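Local atomic coordinates of mevalonate kinase (Staphylococcus aureus, PDB entry 2X7I), a protein that probably phosphorylates mevalonate with ATP to give 5-phosphomevalonate, the mevalonate kinase step on the route to isoprenoids, as a member of the GHMP kinase family. Residues Ser104-Ala108 against Trp134-Ile138; Ser11-Ile16 against Ile146-Ile151; Gln252-Ile256 against Ala292-Ala298; Pro97-Leu101 against Arg272-Met276. The contacts are given in a common frame with arbitrary orientation. Residue numbers count along the deposited sequence, not the author numbering.

Contact 1. Residues Ser104-Ala108 against Trp134-Ile138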
loop_
_atom_site.group_PDB
_atom_site.type_symbol
_atom_site.label_atom_id
_atom_site.label_comp_id
_atom_site.label_asym_id
_atom_site.label_seq_id
_atom_site.Cartn_x
_atom_site.Cartn_y
_atom_site.Cartn_z
ATOM N N SER A 104 -7.440 -0.198 2.160
ATOM C CA SER A 104 -8.817 -0.218 1.681
ATOM C C SER A 104 -8.943 -0.909 0.316
ATOM O O SER A 104 -9.846 -1.704 0.097
ATOM C CB SER A 104 -9.370 1.197 1.598
ATOM O OG SER A 104 -10.688 1.172 1.071
ATOM N N ALA A 105 -8.035 -0.599 -0.596
ATOM C CA ALA A 105 -8.062 -1.201 -1.922
ATOM C C ALA A 105 -7.713 -2.694 -1.876
ATOM O O ALA A 105 -8.318 -3.490 -2.589
ATOM C CB ALA A 105 -7.136 -0.454 -2.858
ATOM N N ALA A 106 -6.750 -3.069 -1.034
ATOM C CA ALA A 106 -6.368 -4.466 -0.871
ATOM C C ALA A 106 -7.549 -5.336 -0.398
ATOM O O ALA A 106 -7.847 -6.369 -1.011
ATOM C CB ALA A 106 -5.203 -4.590 0.093
ATOM N N VAL A 107 -8.200 -4.919 0.688
ATOM C CA VAL A 107 -9.384 -5.602 1.194
ATOM C C VAL A 107 -10.429 -5.745 0.083
ATOM O O VAL A 107 -11.007 -6.827 -0.106
ATOM C CB VAL A 107 -9.986 -4.860 2.436
ATOM C CG1 VAL A 107 -11.364 -5.387 2.792
ATOM C CG2 VAL A 107 -9.061 -5.011 3.650
ATOM N N ALA A 108 -10.640 -4.673 -0.675
ATOM C CA ALA A 108 -11.664 -4.674 -1.714
ATOM C C ALA A 108 -11.328 -5.630 -2.856
ATOM O O ALA A 108 -12.199 -6.340 -3.332
ATOM C CB ALA A 108 -11.902 -3.276 -2.240
ATOM N N TRP A 134 -15.918 0.204 -6.605
ATOM C CA TRP A 134 -17.240 0.343 -5.989
ATOM C C TRP A 134 -17.259 -0.104 -4.524
ATOM O O TRP A 134 -17.909 0.532 -3.681
ATOM C CB TRP A 134 -18.324 -0.414 -6.781
ATOM C CG TRP A 134 -18.424 -0.042 -8.263
ATOM C CD1 TRP A 134 -17.774 0.984 -8.919
ATOM C CD2 TRP A 134 -19.229 -0.698 -9.257
ATOM N NE1 TRP A 134 -18.112 0.981 -10.251
ATOM C CE2 TRP A 134 -19.007 -0.033 -10.483
ATOM C CE3 TRP A 134 -20.103 -1.792 -9.230
ATOM C CZ2 TRP A 134 -19.638 -0.423 -11.671
ATOM C CZ3 TRP A 134 -20.732 -2.175 -10.411
ATOM C CH2 TRP A 134 -20.491 -1.491 -11.616
ATOM N N ALA A 135 -16.536 -1.179 -4.216
ATOM C CA ALA A 135 -16.478 -1.710 -2.840
ATOM C C ALA A 135 -15.739 -0.757 -1.894
ATOM O O ALA A 135 -16.159 -0.553 -0.757
ATOM C CB ALA A 135 -15.842 -3.103 -2.812
ATOM N N GLU A 136 -14.647 -0.180 -2.378
ATOM C CA GLU A 136 -13.923 0.863 -1.650
ATOM C C GLU A 136 -14.828 2.051 -1.302
ATOM O O GLU A 136 -14.843 2.509 -0.164
ATOM C CB GLU A 136 -12.742 1.349 -2.472
ATOM C CG GLU A 136 -11.661 0.299 -2.659
ATOM C CD GLU A 136 -10.804 0.570 -3.872
ATOM O OE1 GLU A 136 -10.612 1.751 -4.211
ATOM O OE2 GLU A 136 -10.316 -0.399 -4.481
ATOM N N GLN A 137 -15.609 2.512 -2.272
ATOM C CA GLN A 137 -16.582 3.594 -2.040
ATOM C C GLN A 137 -17.575 3.263 -0.922
ATOM O O GLN A 137 -17.787 4.063 -0.017
ATOM C CB GLN A 137 -17.323 3.927 -3.347
ATOM C CG GLN A 137 -18.562 4.796 -3.203
ATOM C CD GLN A 137 -18.242 6.222 -2.823
ATOM O OE1 GLN A 137 -17.280 6.816 -3.329
ATOM N NE2 GLN A 137 -19.056 6.794 -1.937
ATOM N N ILE A 138 -18.165 2.075 -0.998
ATOM C CA ILE A 138 -19.142 1.602 -0.022
ATOM C C ILE A 138 -18.538 1.367 1.365
ATOM O O ILE A 138 -19.104 1.790 2.379
ATOM C CB ILE A 138 -19.764 0.278 -0.505
ATOM C CG1 ILE A 138 -20.712 0.550 -1.675
ATOM C CG2 ILE A 138 -20.493 -0.451 0.618
ATOM C CD1 ILE A 138 -21.130 -0.719 -2.380
#

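Contact 2. Residues Ser11-Ile16 against Ile146-Ile151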
loop_
_atom_site.group_PDB
_atom_site.type_symbol
_atom_site.label_atom_id
_atom_site.label_comp_id
_atom_site.label_asym_id
_atom_site.label_seq_id
_atom_site.Cartn_x
_atom_site.Cartn_y
_atom_site.Cartn_z
ATOM N N SER A 11 -4.844 -10.295 -2.063
ATOM C CA SER A 11 -4.404 -9.031 -2.637
ATOM C C SER A 11 -3.116 -8.518 -2.005
ATOM O O SER A 11 -2.892 -8.675 -0.803
ATOM C CB SER A 11 -5.488 -7.973 -2.465
ATOM O OG SER A 11 -5.130 -6.796 -3.168
ATOM N N THR A 12 -2.286 -7.870 -2.816
ATOM C CA THR A 12 -1.146 -7.120 -2.289
ATOM C C THR A 12 -1.630 -5.744 -1.864
ATOM O O THR A 12 -2.765 -5.363 -2.146
ATOM C CB THR A 12 -0.026 -6.904 -3.326
ATOM O OG1 THR A 12 -0.413 -5.860 -4.232
ATOM C CG2 THR A 12 0.281 -8.180 -4.078
ATOM N N GLY A 13 -0.756 -5.003 -1.187
ATOM C CA GLY A 13 -0.971 -3.576 -0.971
ATOM C C GLY A 13 -0.344 -2.774 -2.103
ATOM O O GLY A 13 -0.080 -3.310 -3.179
ATOM N N LYS A 14 -0.086 -1.493 -1.853
ATOM C CA LYS A 14 0.682 -0.667 -2.791
ATOM C C LYS A 14 1.457 0.429 -2.060
ATOM O O LYS A 14 1.099 0.815 -0.950
ATOM C CB LYS A 14 -0.240 -0.086 -3.866
ATOM C CG LYS A 14 -0.555 1.383 -3.764
ATOM C CD LYS A 14 -1.376 1.766 -2.540
ATOM C CE LYS A 14 -1.095 3.220 -2.178
ATOM N NZ LYS A 14 -1.979 3.771 -1.131
ATOM N N ILE A 15 2.518 0.923 -2.688
ATOM C CA ILE A 15 3.262 2.063 -2.149
ATOM C C ILE A 15 3.357 3.163 -3.187
ATOM O O ILE A 15 3.599 2.901 -4.359
ATOM C CB ILE A 15 4.690 1.671 -1.686
ATOM C CG1 ILE A 15 4.616 0.520 -0.677
ATOM C CG2 ILE A 15 5.414 2.887 -1.085
ATOM C CD1 ILE A 15 5.637 0.587 0.444
ATOM N N ILE A 16 3.128 4.398 -2.747
ATOM C CA ILE A 16 3.427 5.569 -3.548
ATOM C C ILE A 16 4.888 5.864 -3.258
ATOM O O ILE A 16 5.221 6.381 -2.192
ATOM C CB ILE A 16 2.549 6.785 -3.161
ATOM C CG1 ILE A 16 1.049 6.468 -3.286
ATOM C CG2 ILE A 16 2.892 7.980 -4.029
ATOM C CD1 ILE A 16 0.607 6.035 -4.677
ATOM N N ILE A 146 -5.752 4.860 -8.579
ATOM C CA ILE A 146 -4.340 4.489 -8.715
ATOM C C ILE A 146 -4.003 3.216 -7.924
ATOM O O ILE A 146 -3.318 2.341 -8.443
ATOM C CB ILE A 146 -3.381 5.656 -8.341
ATOM C CG1 ILE A 146 -1.949 5.309 -8.751
ATOM C CG2 ILE A 146 -3.449 5.987 -6.847
ATOM C CD1 ILE A 146 -0.995 6.521 -8.818
ATOM N N ASP A 147 -4.500 3.117 -6.687
ATOM C CA ASP A 147 -4.232 1.959 -5.827
ATOM C C ASP A 147 -4.823 0.698 -6.460
ATOM O O ASP A 147 -4.139 -0.303 -6.592
ATOM C CB ASP A 147 -4.833 2.133 -4.425
ATOM C CG ASP A 147 -4.224 3.302 -3.628
ATOM O OD1 ASP A 147 -3.443 4.110 -4.189
ATOM O OD2 ASP A 147 -4.552 3.411 -2.415
ATOM N N THR A 148 -6.078 0.760 -6.879
ATOM C CA THR A 148 -6.737 -0.403 -7.452
ATOM C C THR A 148 -6.065 -0.872 -8.757
ATOM O O THR A 148 -5.860 -2.065 -8.962
ATOM C CB THR A 148 -8.238 -0.147 -7.708
ATOM O OG1 THR A 148 -8.855 0.328 -6.506
ATOM C CG2 THR A 148 -8.932 -1.428 -8.164
ATOM N N GLN A 149 -5.728 0.065 -9.630
ATOM C CA GLN A 149 -5.083 -0.284 -10.889
ATOM C C GLN A 149 -3.675 -0.856 -10.665
ATOM O O GLN A 149 -3.303 -1.844 -11.287
ATOM C CB GLN A 149 -5.053 0.922 -11.837
ATOM C CG GLN A 149 -4.265 0.707 -13.134
ATOM C CD GLN A 149 -4.785 -0.439 -13.996
ATOM O OE1 GLN A 149 -5.874 -0.961 -13.762
ATOM N NE2 GLN A 149 -4.004 -0.823 -15.016
ATOM N N THR A 150 -2.901 -0.255 -9.767
ATOM C CA THR A 150 -1.560 -0.768 -9.461
ATOM C C THR A 150 -1.650 -2.182 -8.898
ATOM O O THR A 150 -0.932 -3.073 -9.339
ATOM C CB THR A 150 -0.823 0.137 -8.453
ATOM O OG1 THR A 150 -0.776 1.481 -8.956
ATOM C CG2 THR A 150 0.587 -0.368 -8.204
ATOM N N ILE A 151 -2.548 -2.382 -7.941
ATOM C CA ILE A 151 -2.744 -3.683 -7.309
ATOM C C ILE A 151 -3.223 -4.764 -8.291
ATOM O O ILE A 151 -2.610 -5.822 -8.383
ATOM C CB ILE A 151 -3.732 -3.585 -6.121
ATOM C CG1 ILE A 151 -3.083 -2.836 -4.955
ATOM C CG2 ILE A 151 -4.141 -4.967 -5.630
ATOM C CD1 ILE A 151 -4.066 -2.484 -3.877
HETATM O O HOH W 1 -0.349 -6.569 -7.021
#

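Contact 3. Residues Gln252-Ile256 against Ala292-Ala298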
loop_
_atom_site.group_PDB
_atom_site.type_symbol
_atom_site.label_atom_id
_atom_site.label_comp_id
_atom_site.label_asym_id
_atom_site.label_seq_id
_atom_site.Cartn_x
_atom_site.Cartn_y
_atom_site.Cartn_z
ATOM N N GLN A 252 16.016 10.871 13.046
ATOM C CA GLN A 252 16.897 9.967 13.792
ATOM C C GLN A 252 16.684 8.498 13.396
ATOM O O GLN A 252 17.620 7.708 13.433
ATOM C CB GLN A 252 16.696 10.141 15.305
ATOM C CG GLN A 252 17.827 9.572 16.178
ATOM C CD GLN A 252 18.917 10.596 16.531
ATOM O OE1 GLN A 252 19.264 11.470 15.730
ATOM N NE2 GLN A 252 19.463 10.476 17.738
ATOM N N LEU A 253 15.459 8.138 13.024
ATOM C CA LEU A 253 15.171 6.787 12.562
ATOM C C LEU A 253 15.795 6.544 11.187
ATOM O O LEU A 253 16.341 5.472 10.930
ATOM C CB LEU A 253 13.660 6.540 12.517
ATOM C CG LEU A 253 13.183 5.084 12.534
ATOM C CD1 LEU A 253 13.683 4.361 13.777
ATOM C CD2 LEU A 253 11.662 5.032 12.472
ATOM N N MET A 254 15.723 7.532 10.301
ATOM C CA MET A 254 16.378 7.423 9.003
ATOM C C MET A 254 17.907 7.411 9.162
ATOM O O MET A 254 18.602 6.662 8.481
ATOM C CB MET A 254 15.946 8.561 8.080
ATOM C CG MET A 254 16.284 8.313 6.621
ATOM S SD MET A 254 15.885 9.713 5.571
ATOM C CE MET A 254 14.096 9.558 5.501
ATOM N N LYS A 255 18.418 8.235 10.073
ATOM C CA LYS A 255 19.840 8.256 10.404
ATOM C C LYS A 255 20.331 6.867 10.819
ATOM O O LYS A 255 21.404 6.437 10.401
ATOM C CB LYS A 255 20.093 9.259 11.532
ATOM C CG LYS A 255 21.545 9.391 11.995
ATOM C CD LYS A 255 21.599 9.887 13.442
ATOM C CE LYS A 255 23.007 10.265 13.873
ATOM N NZ LYS A 255 23.519 11.432 13.102
ATOM N N ILE A 256 19.542 6.175 11.637
ATOM C CA ILE A 256 19.863 4.808 12.066
ATOM C C ILE A 256 19.817 3.805 10.904
ATOM O O ILE A 256 20.651 2.902 10.830
ATOM C CB ILE A 256 18.935 4.348 13.223
ATOM C CG1 ILE A 256 19.377 5.006 14.533
ATOM C CG2 ILE A 256 18.947 2.829 13.376
ATOM C CD1 ILE A 256 18.469 4.731 15.698
ATOM N N ALA A 292 18.134 -2.939 13.270
ATOM C CA ALA A 292 18.577 -1.685 13.886
ATOM C C ALA A 292 17.434 -0.685 14.081
ATOM O O ALA A 292 17.403 0.035 15.084
ATOM C CB ALA A 292 19.687 -1.053 13.062
ATOM N N VAL A 293 16.502 -0.641 13.127
ATOM C CA VAL A 293 15.390 0.311 13.164
ATOM C C VAL A 293 14.275 -0.134 14.119
ATOM O O VAL A 293 13.631 0.700 14.750
ATOM C CB VAL A 293 14.812 0.586 11.736
ATOM C CG1 VAL A 293 13.986 -0.581 11.236
ATOM C CG2 VAL A 293 13.973 1.820 11.750
ATOM N N GLU A 294 14.052 -1.442 14.214
ATOM C CA GLU A 294 13.110 -2.014 15.184
ATOM C C GLU A 294 13.648 -1.801 16.599
ATOM O O GLU A 294 12.927 -1.352 17.494
ATOM C CB GLU A 294 12.918 -3.515 14.942
ATOM C CG GLU A 294 12.404 -3.889 13.549
ATOM C CD GLU A 294 10.920 -4.221 13.500
ATOM O OE1 GLU A 294 10.571 -5.197 12.793
ATOM O OE2 GLU A 294 10.110 -3.514 14.150
ATOM N N LYS A 295 14.926 -2.127 16.779
ATOM C CA LYS A 295 15.637 -1.909 18.040
ATOM C C LYS A 295 15.507 -0.450 18.498
ATOM O O LYS A 295 15.357 -0.178 19.695
ATOM C CB LYS A 295 17.110 -2.308 17.867
ATOM C CG LYS A 295 17.989 -2.186 19.101
ATOM C CD LYS A 295 19.337 -2.869 18.864
ATOM C CE LYS A 295 20.397 -2.404 19.853
ATOM N NZ LYS A 295 20.004 -2.670 21.263
ATOM N N ALA A 296 15.536 0.473 17.534
ATOM C CA ALA A 296 15.404 1.909 17.809
ATOM C C ALA A 296 13.950 2.394 17.847
ATOM O O ALA A 296 13.702 3.604 17.868
ATOM C CB ALA A 296 16.192 2.709 16.784
ATOM N N GLY A 297 12.993 1.463 17.838
ATOM C CA GLY A 297 11.586 1.792 18.075
ATOM C C GLY A 297 10.627 1.712 16.891
ATOM O O GLY A 297 9.414 1.789 17.097
ATOM N N ALA A 298 11.135 1.572 15.660
ATOM C CA ALA A 298 10.248 1.405 14.498
ATOM C C ALA A 298 9.194 0.372 14.861
ATOM O O ALA A 298 9.537 -0.741 15.261
ATOM C CB ALA A 298 11.013 0.953 13.276
#

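Contact 4. Residues Pro97-Leu101 against Arg272-Met276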
loop_
_atom_site.group_PDB
_atom_site.type_symbol
_atom_site.label_atom_id
_atom_site.label_comp_id
_atom_site.label_asym_id
_atom_site.label_seq_id
_atom_site.Cartn_x
_atom_site.Cartn_y
_atom_site.Cartn_z
ATOM N N PRO A 97 -3.463 0.271 9.304
ATOM C CA PRO A 97 -4.365 1.231 8.717
ATOM C C PRO A 97 -3.721 2.625 8.566
ATOM O O PRO A 97 -2.884 3.025 9.398
ATOM C CB PRO A 97 -5.509 1.267 9.722
ATOM C CG PRO A 97 -4.837 0.970 11.042
ATOM C CD PRO A 97 -3.712 0.065 10.740
ATOM N N SER A 98 -4.109 3.317 7.491
ATOM C CA SER A 98 -3.886 4.752 7.302
ATOM C C SER A 98 -2.421 5.158 7.122
ATOM O O SER A 98 -2.060 6.298 7.419
ATOM C CB SER A 98 -4.520 5.548 8.456
ATOM O OG SER A 98 -5.904 5.250 8.560
ATOM N N ARG A 99 -1.601 4.238 6.625
ATOM C CA ARG A 99 -0.192 4.499 6.346
ATOM C C ARG A 99 0.091 4.594 4.841
ATOM O O ARG A 99 1.248 4.619 4.431
ATOM C CB ARG A 99 0.681 3.381 6.932
ATOM C CG ARG A 99 0.461 3.077 8.409
ATOM C CD ARG A 99 0.604 4.284 9.317
ATOM N NE ARG A 99 1.925 4.915 9.213
ATOM C CZ ARG A 99 2.523 5.618 10.176
ATOM N NH1 ARG A 99 1.953 5.789 11.359
ATOM N NH2 ARG A 99 3.718 6.145 9.950
ATOM N N GLY A 100 -0.958 4.619 4.024
ATOM C CA GLY A 100 -0.802 4.707 2.574
ATOM C C GLY A 100 -0.427 3.392 1.911
ATOM O O GLY A 100 0.010 3.384 0.770
ATOM N N LEU A 101 -0.603 2.271 2.611
ATOM C CA LEU A 101 -0.154 0.970 2.090
ATOM C C LEU A 101 -1.241 0.274 1.253
ATOM O O LEU A 101 -1.090 -0.880 0.858
ATOM C CB LEU A 101 0.380 0.084 3.220
ATOM C CG LEU A 101 1.582 0.694 3.980
ATOM C CD1 LEU A 101 1.841 0.006 5.306
ATOM C CD2 LEU A 101 2.855 0.699 3.160
ATOM N N ARG A 272 3.961 13.280 4.321
ATOM C CA ARG A 272 2.970 12.769 5.283
ATOM C C ARG A 272 3.588 11.689 6.188
ATOM O O ARG A 272 3.348 11.670 7.391
ATOM C CB ARG A 272 1.720 12.233 4.567
ATOM C CG ARG A 272 0.642 11.670 5.506
ATOM C CD ARG A 272 -0.618 11.318 4.753
ATOM N NE ARG A 272 -1.644 10.729 5.619
ATOM C CZ ARG A 272 -1.694 9.452 5.996
ATOM N NH1 ARG A 272 -0.778 8.576 5.604
ATOM N NH2 ARG A 272 -2.675 9.043 6.779
ATOM N N GLY A 273 4.366 10.788 5.595
ATOM C CA GLY A 273 5.150 9.823 6.356
ATOM C C GLY A 273 4.375 8.607 6.815
ATOM O O GLY A 273 4.651 8.060 7.896
ATOM N N GLY A 274 3.412 8.175 5.995
ATOM C CA GLY A 274 2.729 6.908 6.210
ATOM C C GLY A 274 3.736 5.777 6.343
ATOM O O GLY A 274 3.644 4.943 7.248
ATOM N N SER A 275 4.701 5.756 5.432
ATOM C CA SER A 275 5.848 4.864 5.543
ATOM C C SER A 275 7.135 5.670 5.459
ATOM O O SER A 275 7.155 6.788 4.917
ATOM C CB SER A 275 5.831 3.817 4.424
ATOM O OG SER A 275 4.666 3.013 4.498
ATOM N N MET A 276 8.200 5.105 6.020
ATOM C CA MET A 276 9.557 5.525 5.682
ATOM C C MET A 276 10.065 4.452 4.746
ATOM O O MET A 276 9.889 3.263 5.022
ATOM C CB MET A 276 10.452 5.624 6.918
ATOM C CG MET A 276 11.793 6.299 6.647
ATOM S SD MET A 276 12.783 6.626 8.129
ATOM C CE MET A 276 13.699 5.114 8.210
HETATM O O HOH W 2 3.020 4.228 2.566
#

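Contact 1. Residues Ser104-Ala108 against Trp134-Ile138
E136 is the one long side chain that makes contact across these two helices, and it lies over small residues. Its CA-to-CB bond points sideways, but the m and t settings of chi1 and chi2 carry the extended chain across to helix 103-119. There E136 CG lies 3.6 Å from A108 CB, and OE2 reaches 3.5 Å from A105 CA and 3.6 Å from A105 CB. Alanine suits both places, because a larger side chain would occupy the path of the glutamate. The carboxylate is satisfied beyond this pair: OE2 hydrogen-bonds T148 OG1 and OE1 accepts from S144 N, which fixes the conformation of a buried charge. Beside E136, the same A108 CB meets A135 CB at 4.0 Å, and the segment axes approach to 8.9 Å, their N-to-C directions 121° apart. S104, in the t rotamer, points toward the partner helix and leaves OG 4.0 Å from E136 CG, while its backbone N hydrogen-bonds a bound citrate. A helix starting at a glycine-rich loop with an anion at its N-terminal end is characteristic of the GHMP kinase nucleotide-phosphate site. As in related mevalonate kinases, the facing serine and glutamate probably belong to the magnesium-ATP site.

Contact 2. Residues Ser11-Ile16 against Ile146-Ile151
A salt bridge from K14 NZ to D147 OD2, 2.9 Å long, joins strand to helix. K14 points toward the helix, and its ammonium also donates to G100 O, so a buried cation is held by one acid and one carbonyl; a bound citrate lies close by. Such a lysine–aspartate pair is consistent with the active site of related mevalonate kinases. Farther along, a water donates to T12 OG1 at 2.9 Å and to I151 O at 2.7 Å, bridging side-chain hydroxyl and backbone carbonyl. The packing centres on I151: its CG2 approaches S11 OG at 3.2 Å, its CD1 lies 3.6 Å from T12 O, and CG1 3.5 Å from G13 O. A branched apolar residue suits this place, its branches lying along the strand from S11 to K14. At the other end I16 CD1 reaches I146 CD1 at 4.5 Å. Strand 6-16 pairs antiparallel with strand 29-45, and helix 145-153 lies over it, touching A105 of helix 103-119, helix 125-140 and V157 of strand 157-160.

Contact 3. Residues Gln252-Ile256 against Ala292-Ala298
Two carbon–carbon approaches are unusually tight for apolar packing: I256 CD1 lies 3.2 Å from A296 CB, and L253 CD1 lies 3.3 Å from V293 CG2. No hydrogen bond crosses between the segments, so the interface rests on shape. I256 points toward the other helix, setting CG2 4.0 Å from A292 CB. L253, with chi1 t and chi2 p, swings its tip inward, and CD2 reaches A298 CB at 4.2 Å. The small A292, A296 and A298 leave room for these branched side chains. The second helix stops here in a Schellman motif: A298 N bonds V293 O and G297 N bonds E294 O, both at 2.8 Å. G297 takes phi 109°, where a side chain would be jammed against the preceding carbonyl, so glycine fits. L253, V293 and A298 all rest on I179 of strand 175-180. Two helices packed together on an antiparallel sheet of order 2-3-1-4 are characteristic of the ferredoxin-like C-terminal domain of GHMP kinases.

Contact 4. Residues Pro97-Leu101 against Arg272-Met276
Two irregular loops meet so closely that R99 CA and G274 CA lie 3.8 Å apart. Residues S98, G100 and G273 all have positive phi, which glycine tolerates best, and S98 adopts it despite its side chain. G274 has to be glycine for another reason: a CB would clash with R99 O, whereas its bare CA makes a CA-H...O contact to R99 O at 3.3 Å. Each loop then contributes an arginine to the other's backbone. R272, extended through chi3, donates to S98 O from NH2 at 2.9 Å and NH1 at 3.2 Å. R99, curled by m settings of chi1 to chi3, gives G274 O a bond of 2.6 Å from NE and one of 3.0 Å from NH2, and it also salt-bridges D180. A water links R99 O (2.6 Å) to S275 OG (2.8 Å). Citrate hydrogen-bonds S98 N and G100 N, marking an anion pocket. Glycine-rich loops of the N- and C-terminal domains converging like this are characteristic of the GHMP kinase active-site cleft.

Overall arrangement
From the N terminus, strand 6-16 opens contact 2, which waits 130 residues for helix 145-153. Within that loop, 97-101 opens contact 4, and contact 1 begins at the very next helix. Contact 1 closes first, joining helices 103-119 and 125-140, and is nested inside both contact 2 and contact 4. Contact 2 closes next, fastening strand 6-16 of the N-terminal sheet to helix 145-153, and it crosses contact 4. Contact 3 opens on helix 248-259, after contacts 1 and 2. Contact 4 then closes at 272-276, tying the two domains together, before contact 3 closes at 292-298, joining helices 248-259 and 283-295 of the C-terminal domain, so these two also cross. M276 touches L253 and M254.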